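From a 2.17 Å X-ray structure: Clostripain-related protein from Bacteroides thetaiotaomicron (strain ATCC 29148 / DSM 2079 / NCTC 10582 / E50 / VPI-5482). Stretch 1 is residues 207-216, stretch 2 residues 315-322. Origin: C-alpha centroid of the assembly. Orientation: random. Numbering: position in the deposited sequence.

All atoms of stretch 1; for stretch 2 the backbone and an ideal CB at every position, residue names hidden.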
# COMPACT_ATOMS: atom_id res chain seq x y z
N ALA A 207 6.27 11.49 1.09
CA ALA A 207 5.15 10.63 1.48
C ALA A 207 3.87 11.45 1.61
O ALA A 207 2.82 11.08 1.09
CB ALA A 207 5.46 9.89 2.79
N VAL A 208 3.98 12.59 2.27
CA VAL A 208 2.86 13.51 2.40
C VAL A 208 2.44 14.02 1.02
O VAL A 208 1.25 14.05 0.70
CB VAL A 208 3.20 14.70 3.33
CG1 VAL A 208 2.08 15.73 3.32
CG2 VAL A 208 3.45 14.21 4.75
N SER A 209 3.43 14.41 0.21
CA SER A 209 3.17 14.89 -1.15
C SER A 209 2.42 13.85 -1.98
O SER A 209 1.49 14.18 -2.72
CB SER A 209 4.46 15.25 -1.88
OG SER A 209 5.18 16.25 -1.18
N ILE A 210 2.85 12.59 -1.87
CA ILE A 210 2.23 11.51 -2.62
C ILE A 210 0.78 11.36 -2.18
O ILE A 210 -0.13 11.28 -3.02
CB ILE A 210 3.00 10.17 -2.43
CG1 ILE A 210 4.37 10.25 -3.13
CG2 ILE A 210 2.18 8.97 -2.96
CD1 ILE A 210 5.39 9.20 -2.67
N ALA A 211 0.56 11.39 -0.86
CA ALA A 211 -0.77 11.22 -0.27
C ALA A 211 -1.74 12.32 -0.70
O ALA A 211 -2.85 12.05 -1.13
CB ALA A 211 -0.67 11.19 1.23
N GLU A 212 -1.29 13.57 -0.57
CA GLU A 212 -2.12 14.72 -0.91
C GLU A 212 -2.52 14.68 -2.37
O GLU A 212 -3.67 14.97 -2.69
CB GLU A 212 -1.37 16.03 -0.60
CG GLU A 212 -1.32 16.41 0.89
CD GLU A 212 -2.58 17.13 1.38
OE1 GLU A 212 -3.44 17.50 0.56
OE2 GLU A 212 -2.70 17.34 2.61
N ASN A 213 -1.58 14.33 -3.24
CA ASN A 213 -1.86 14.33 -4.67
C ASN A 213 -2.73 13.13 -5.05
O ASN A 213 -3.63 13.25 -5.87
CB ASN A 213 -0.55 14.34 -5.48
CG ASN A 213 0.08 15.72 -5.56
OD1 ASN A 213 -0.25 16.51 -6.45
ND2 ASN A 213 0.96 16.03 -4.63
N TYR A 214 -2.45 11.99 -4.45
CA TYR A 214 -3.31 10.83 -4.66
C TYR A 214 -4.75 11.19 -4.25
O TYR A 214 -5.66 11.15 -5.07
CB TYR A 214 -2.80 9.63 -3.86
CG TYR A 214 -3.41 8.31 -4.25
CD1 TYR A 214 -2.58 7.23 -4.55
CD2 TYR A 214 -4.79 8.14 -4.37
CE1 TYR A 214 -3.10 6.02 -4.91
CE2 TYR A 214 -5.34 6.92 -4.76
CZ TYR A 214 -4.47 5.87 -5.02
OH TYR A 214 -4.93 4.64 -5.40
N TYR A 215 -4.94 11.55 -2.98
CA TYR A 215 -6.27 11.87 -2.48
C TYR A 215 -7.02 12.93 -3.28
O TYR A 215 -8.21 12.80 -3.54
CB TYR A 215 -6.17 12.32 -1.02
CG TYR A 215 -7.52 12.67 -0.43
CD1 TYR A 215 -8.40 11.67 -0.04
CD2 TYR A 215 -7.92 13.99 -0.28
CE1 TYR A 215 -9.64 11.96 0.48
CE2 TYR A 215 -9.16 14.30 0.26
CZ TYR A 215 -10.01 13.27 0.63
OH TYR A 215 -11.26 13.55 1.15
N SER A 216 -6.33 14.00 -3.67
CA SER A 216 -6.99 15.16 -4.22
C SER A 216 -7.74 14.89 -5.53
O SER A 216 -8.77 15.51 -5.80
CB SER A 216 -5.98 16.29 -4.43
OG SER A 216 -6.65 17.48 -4.81
N UNK A 315 0.87 8.10 12.89
CA UNK A 315 -0.01 8.32 11.74
C UNK A 315 -0.01 9.81 11.44
O UNK A 315 -0.77 10.55 12.03
CB UNK A 315 -1.43 7.81 12.01
N UNK A 316 0.86 10.26 10.54
CA UNK A 316 1.11 11.70 10.43
C UNK A 316 0.26 12.42 9.38
O UNK A 316 0.27 13.64 9.28
CB UNK A 316 2.59 11.93 10.11
N UNK A 317 -0.51 11.66 8.61
CA UNK A 317 -1.33 12.25 7.57
C UNK A 317 -2.49 11.30 7.35
O UNK A 317 -2.27 10.09 7.33
CB UNK A 317 -0.54 12.49 6.28
N UNK A 318 -3.72 11.81 7.23
CA UNK A 318 -4.83 10.96 6.77
C UNK A 318 -5.95 11.80 6.16
O UNK A 318 -6.14 12.97 6.51
CB UNK A 318 -5.38 10.12 7.93
N UNK A 319 -6.68 11.20 5.23
CA UNK A 319 -7.85 11.86 4.67
C UNK A 319 -8.75 10.85 3.98
O UNK A 319 -8.28 9.86 3.44
CB UNK A 319 -7.43 12.96 3.69
N UNK A 320 -10.05 11.10 4.03
CA UNK A 320 -11.02 10.23 3.38
C UNK A 320 -12.21 11.05 2.92
O UNK A 320 -12.55 12.06 3.51
CB UNK A 320 -11.47 9.11 4.32
N UNK A 321 -12.82 10.63 1.82
CA UNK A 321 -14.13 11.12 1.47
C UNK A 321 -15.13 10.52 2.47
O UNK A 321 -14.81 9.53 3.14
CB UNK A 321 -14.49 10.76 0.03
N UNK A 322 -16.32 11.11 2.61
CA UNK A 322 -17.26 10.65 3.65
C UNK A 322 -17.67 9.19 3.46
O UNK A 322 -17.89 8.47 4.43
CB UNK A 322 -18.51 11.53 3.65

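Helix 207-216 and strand 315-320 run almost parallel, 5° between their N-to-C directions and 9.3 Å apart at closest approach, so side chains must bridge the gap.

At position 315 the ideal CB has nothing of the helix within 5.5 Å. Phi/psi of -97/93 suits most residues, and the helix leaves the choice open; the residue is V315, which makes no contact here.

Position 316 is also beyond 5.5 Å, with CA-to-CB sideways. A short side chain would find no partner, while a longer aliphatic one could approach V208. I316 does so modestly, I316 CD1 lying 4.5 Å from V208 CG2.

Position 317 is the most informative. Its CB points toward the helix, 4.6 Å from V208 CG2 and 5.2 Å from A211 CB. The small methyl of A211 leaves room for something flat, V208 offers an apolar flank, and the carboxylate of E212 offers an acceptor further out. A large apolar group would suit, as would a long donor such as lysine or arginine; an aromatic ring carrying an N-H could serve both surfaces. The residue is W317, with chi1 t (-170°). A211 CB sits over one face, 3.7 Å from the centroid of the W317 six-membered ring and 13° off its normal, a CH-pi contact. W317 NE1 donates a hydrogen bond to E212 OE2 (2.8 Å, 155°) near the ring plane, as an indole N-H requires. V208 CG1 packs 3.7 Å from W317 CD1, and Y215 CB lies 3.9 Å from W317 CH2 at the ring edge.

Position 318 points away, as strand alternation predicts, so a polar or charged residue is readily accommodated. It is K318, which does not reach the helix.

Position 319 turns back toward the helix, its ideal CB 4.0 Å from Y215 CZ. A small or medium side chain with a CH group to lay on the ring would fit. N319 CB lies 3.8 Å from the Y215 ring centroid, only 3° off the normal, a CH-pi contact; N319 ND2 is 3.7 Å from Y215 CE2. N319 OD1 accepts a weak hydrogen bond from N of 320 (3.2 Å, 126°).

At 320 CA-to-CB points away, so the helix meets mainly backbone: Y215 OH lies 3.1 Å from O of 320. Many residues would do; it is T320.

At 321 the CB is sideways, 4.4 Å from Y215 OH, close enough for a short side chain to touch, though longer ones are not excluded. T321 CG2 comes to 3.7 Å from Y215 OH.

Position 322 points away, unconstrained by the helix; it is D322.

Stretch 2 (315-322) VIWKNTTD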
# COMPACT_ATOMS: atom_id res chain seq x y z
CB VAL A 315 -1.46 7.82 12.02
CG1 VAL A 315 -2.36 8.02 10.78
CG2 VAL A 315 -1.46 6.35 12.48
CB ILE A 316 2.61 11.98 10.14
CG1 ILE A 316 3.03 11.36 8.81
CG2 ILE A 316 3.48 11.45 11.27
CD1 ILE A 316 4.42 11.78 8.39
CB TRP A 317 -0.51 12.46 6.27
CG TRP A 317 -1.22 13.30 5.23
CD1 TRP A 317 -1.03 14.63 4.97
CD2 TRP A 317 -2.25 12.85 4.33
NE1 TRP A 317 -1.88 15.04 3.97
CE2 TRP A 317 -2.64 13.97 3.57
CE3 TRP A 317 -2.87 11.62 4.10
CZ2 TRP A 317 -3.62 13.89 2.58
CZ3 TRP A 317 -3.85 11.55 3.12
CH2 TRP A 317 -4.21 12.68 2.37
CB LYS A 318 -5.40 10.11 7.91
CG LYS A 318 -6.18 10.91 8.93
CD LYS A 318 -6.60 10.05 10.09
CE LYS A 318 -7.04 10.91 11.26
NZ LYS A 318 -8.15 11.80 10.85
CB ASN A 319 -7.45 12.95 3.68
CG ASN A 319 -8.22 14.24 3.90
OD1 ASN A 319 -9.32 14.22 4.44
ND2 ASN A 319 -7.64 15.36 3.47
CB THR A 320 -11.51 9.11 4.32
OG1 THR A 320 -12.39 8.23 3.62
CG2 THR A 320 -12.23 9.70 5.54
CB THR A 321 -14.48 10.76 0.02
OG1 THR A 321 -14.18 9.38 -0.20
CG2 THR A 321 -13.63 11.59 -0.92
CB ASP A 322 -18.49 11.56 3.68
CG ASP A 322 -18.16 12.97 4.14
OD1 ASP A 322 -17.31 13.13 5.04
OD2 ASP A 322 -18.76 13.93 3.59
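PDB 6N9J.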